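Local coordinates for alpha-fucosidase (Bifidobacterium bifidum, PDB 2EAB), which probably hydrolyses alpha-1,2-linked L-fucose from glycans, this chain being the catalytic domain of a larger, probably membrane-attached, calcium-binding glycosidase, at residues F74-L79 with I278-D283. Sequence-based numbering, arbitrary orientation.
Sequences FNEETL and IAAATD. With CA (calcium ion), chain C.
T282 and T78 meet through their hydroxyls, OG1 of T282 donating to OG1 of T78 at 2.6 Å, in a buried contact between two facing antiparallel sheets of the N-terminal domain, consistent with the beta-supersandwich of this family. T78 in turn donates its hydroxyl hydrogen to OE2 of E76, OG1 to OE2 also 2.6 Å, and uses the syn lone pair of that oxygen. The same OE2 takes the backbone N-H of T78 (N to OE2 2.8 Å), which reaches it from above the carboxylate plane, 48° out of it. The E76 chain bends at chi2 (-89°), which turns its CD aside from an extended course. OE1, the other carboxylate oxygen, accepts from two waters: one also donates to O of A280 and the other accepts from N of T282, so the acidic group is linked to the opposite strand by solvent.

Apolar contacts flank this polar network. CB of A280 lies at the ring edge of F74, 3.7 Å from CE2, while CG2 of I278 approaches CE1 at 3.9 Å. The F74 ring also packs edge-to-face with W139. The methyl CG2 of T282 meets CD1 of L79 at 3.9 Å.

Strands 69-76 and 273-282 belong to different antiparallel sheets, and their short segments run at 43° to each other, 7.9 Å apart at closest approach. The type I turn from E76 to L79 carries E77, whose OE2 binds the calcium ion together with carbonyl oxygens of S386 and L393. The principle illustrated is that a carboxylate buried between sheets can be satisfied by local hydroxyl and N-H donors and by water, without a salt bridge across the contact; that many donors around E76 would favour its ionised form.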
ATOM      1  N   PHE A  74      14.952   6.224  13.805  1.00  7.60           N
ATOM      2  CA  PHE A  74      15.172   6.962  12.565  1.00  7.49           C
ATOM      3  C   PHE A  74      15.297   6.057  11.348  1.00  7.05           C
ATOM      4  O   PHE A  74      15.947   5.006  11.412  1.00  7.28           O
ATOM      5  CB  PHE A  74      16.423   7.841  12.700  1.00  8.11           C
ATOM      6  CG  PHE A  74      16.628   8.784  11.551  1.00  8.21           C
ATOM      7  CD1 PHE A  74      15.978  10.013  11.517  1.00  8.81           C
ATOM      8  CD2 PHE A  74      17.454   8.435  10.488  1.00  8.16           C
ATOM      9  CE1 PHE A  74      16.159  10.885  10.448  1.00  9.08           C
ATOM     10  CE2 PHE A  74      17.635   9.300   9.414  1.00  8.50           C
ATOM     11  CZ  PHE A  74      16.982  10.529   9.396  1.00  9.07           C
ATOM     12  N   ASN A  75      14.684   6.495  10.245  1.00  6.66           N
ATOM     13  CA  ASN A  75      14.714   5.786   8.971  1.00  6.37           C
ATOM     14  C   ASN A  75      14.954   6.723   7.802  1.00  6.50           C
ATOM     15  O   ASN A  75      14.532   7.888   7.818  1.00  6.79           O
ATOM     16  CB  ASN A  75      13.370   5.102   8.705  1.00  6.80           C
ATOM     17  CG  ASN A  75      13.189   3.823   9.487  1.00  6.49           C
ATOM     18  OD1 ASN A  75      13.738   2.774   9.131  1.00  7.62           O
ATOM     19  ND2 ASN A  75      12.398   3.890  10.534  1.00  5.33           N
ATOM     20  N   GLU A  76      15.600   6.193   6.770  1.00  6.36           N
ATOM     21  CA  GLU A  76      15.566   6.795   5.439  1.00  6.55           C
ATOM     22  C   GLU A  76      15.229   5.687   4.436  1.00  6.38           C
ATOM     23  O   GLU A  76      15.798   4.586   4.492  1.00  6.44           O
ATOM     24  CB  GLU A  76      16.887   7.491   5.096  1.00  7.12           C
ATOM     25  CG  GLU A  76      16.767   8.583   4.022  1.00  7.70           C
ATOM     26  CD  GLU A  76      16.929   8.089   2.592  1.00  7.04           C
ATOM     27  OE1 GLU A  76      16.708   8.907   1.661  1.00  7.49           O
ATOM     28  OE2 GLU A  76      17.286   6.905   2.397  1.00  7.05           O
ATOM     29  N   GLU A  77      14.325   6.001   3.511  1.00  6.14           N
ATOM     30  CA  GLU A  77      13.677   5.010   2.640  1.00  6.03           C
ATOM     31  C   GLU A  77      14.622   4.193   1.760  1.00  5.93           C
ATOM     32  O   GLU A  77      14.256   3.102   1.325  1.00  5.93           O
ATOM     33  CB  GLU A  77      12.634   5.693   1.748  1.00  6.03           C
ATOM     34  CG  GLU A  77      13.254   6.747   0.835  1.00  6.50           C
ATOM     35  CD  GLU A  77      12.381   7.208  -0.311  1.00  6.41           C
ATOM     36  OE1 GLU A  77      12.784   8.210  -0.941  1.00  6.77           O
ATOM     37  OE2 GLU A  77      11.333   6.587  -0.599  1.00  6.28           O
ATOM     38  N   THR A  78      15.807   4.726   1.470  1.00  5.95           N
ATOM     39  CA  THR A  78      16.718   4.049   0.547  1.00  6.02           C
ATOM     40  C   THR A  78      17.827   3.245   1.218  1.00  6.03           C
ATOM     41  O   THR A  78      18.709   2.734   0.525  1.00  6.24           O
ATOM     42  CB  THR A  78      17.356   5.018  -0.489  1.00  6.22           C
ATOM     43  OG1 THR A  78      18.270   5.911   0.165  1.00  6.80           O
ATOM     44  CG2 THR A  78      16.291   5.824  -1.225  1.00  6.80           C
ATOM     45  N   LEU A  79      17.788   3.116   2.546  1.00  5.79           N
ATOM     46  CA  LEU A  79      18.834   2.371   3.249  1.00  6.06           C
ATOM     47  C   LEU A  79      18.554   0.879   3.132  1.00  5.75           C
ATOM     48  O   LEU A  79      17.953   0.256   4.009  1.00  5.98           O
ATOM     49  CB  LEU A  79      18.982   2.821   4.706  1.00  6.46           C
ATOM     50  CG  LEU A  79      20.316   2.394   5.337  1.00  6.73           C
ATOM     51  CD1 LEU A  79      21.484   3.207   4.776  1.00  7.05           C
ATOM     52  CD2 LEU A  79      20.268   2.517   6.839  1.00  7.43           C
ATOM     53  N   ILE A 278      17.529  17.966  11.053  1.00 10.02           N
ATOM     54  CA  ILE A 278      18.075  16.635  10.819  1.00  9.97           C
ATOM     55  C   ILE A 278      17.830  16.243   9.369  1.00  9.58           C
ATOM     56  O   ILE A 278      16.693  16.290   8.886  1.00  9.45           O
ATOM     57  CB  ILE A 278      17.430  15.589  11.760  1.00 10.27           C
ATOM     58  CG1 ILE A 278      17.633  15.985  13.231  1.00 10.50           C
ATOM     59  CG2 ILE A 278      18.000  14.200  11.490  1.00 10.91           C
ATOM     60  CD1 ILE A 278      16.377  15.881  14.077  1.00 12.45           C
ATOM     61  N   ALA A 279      18.898  15.866   8.673  1.00  9.06           N
ATOM     62  CA  ALA A 279      18.776  15.382   7.303  1.00  8.90           C
ATOM     63  C   ALA A 279      19.594  14.115   7.124  1.00  8.61           C
ATOM     64  O   ALA A 279      20.538  13.862   7.875  1.00  8.65           O
ATOM     65  CB  ALA A 279      19.215  16.445   6.314  1.00  9.43           C
ATOM     66  N   ALA A 280      19.227  13.317   6.123  1.00  8.40           N
ATOM     67  CA  ALA A 280      19.949  12.093   5.816  1.00  8.40           C
ATOM     68  C   ALA A 280      19.771  11.747   4.353  1.00  8.25           C
ATOM     69  O   ALA A 280      18.763  12.111   3.735  1.00  8.34           O
ATOM     70  CB  ALA A 280      19.469  10.953   6.690  1.00  8.68           C
ATOM     71  N   ALA A 281      20.751  11.042   3.801  1.00  7.92           N
ATOM     72  CA  ALA A 281      20.696  10.582   2.421  1.00  7.87           C
ATOM     73  C   ALA A 281      21.669   9.448   2.196  1.00  7.59           C
ATOM     74  O   ALA A 281      22.624   9.255   2.963  1.00  7.95           O
ATOM     75  CB  ALA A 281      21.019  11.711   1.463  1.00  8.25           C
ATOM     76  N   THR A 282      21.411   8.707   1.123  1.00  7.38           N
ATOM     77  CA  THR A 282      22.350   7.742   0.586  1.00  7.14           C
ATOM     78  C   THR A 282      22.630   8.115  -0.865  1.00  7.21           C
ATOM     79  O   THR A 282      22.003   9.034  -1.412  1.00  7.32           O
ATOM     80  CB  THR A 282      21.796   6.299   0.605  1.00  6.83           C
ATOM     81  OG1 THR A 282      20.829   6.145  -0.441  1.00  6.91           O
ATOM     82  CG2 THR A 282      21.168   5.945   1.949  1.00  7.14           C
ATOM     83  N   ASP A 283      23.553   7.383  -1.485  1.00  7.16           N
ATOM     84  CA  ASP A 283      23.785   7.492  -2.922  1.00  7.31           C
ATOM     85  C   ASP A 283      22.968   6.482  -3.742  1.00  6.83           C
ATOM     86  O   ASP A 283      23.310   6.195  -4.887  1.00  6.80           O
ATOM     87  CB  ASP A 283      25.288   7.401  -3.252  1.00  7.37           C
ATOM     88  CG  ASP A 283      25.877   6.024  -2.987  1.00  7.29           C
ATOM     89  OD1 ASP A 283      25.345   5.284  -2.137  1.00  7.36           O
ATOM     90  OD2 ASP A 283      26.901   5.694  -3.627  1.00  8.14           O
TER
HETATM   91 CA    CA C 899       9.022   5.902   0.562  1.00  8.30          CA
HETATM   92  O   HOH W   1      18.738   9.026  -0.140  1.00  7.59           O
HETATM   93  O   HOH W   2      16.461  11.605   2.244  1.00 10.60           O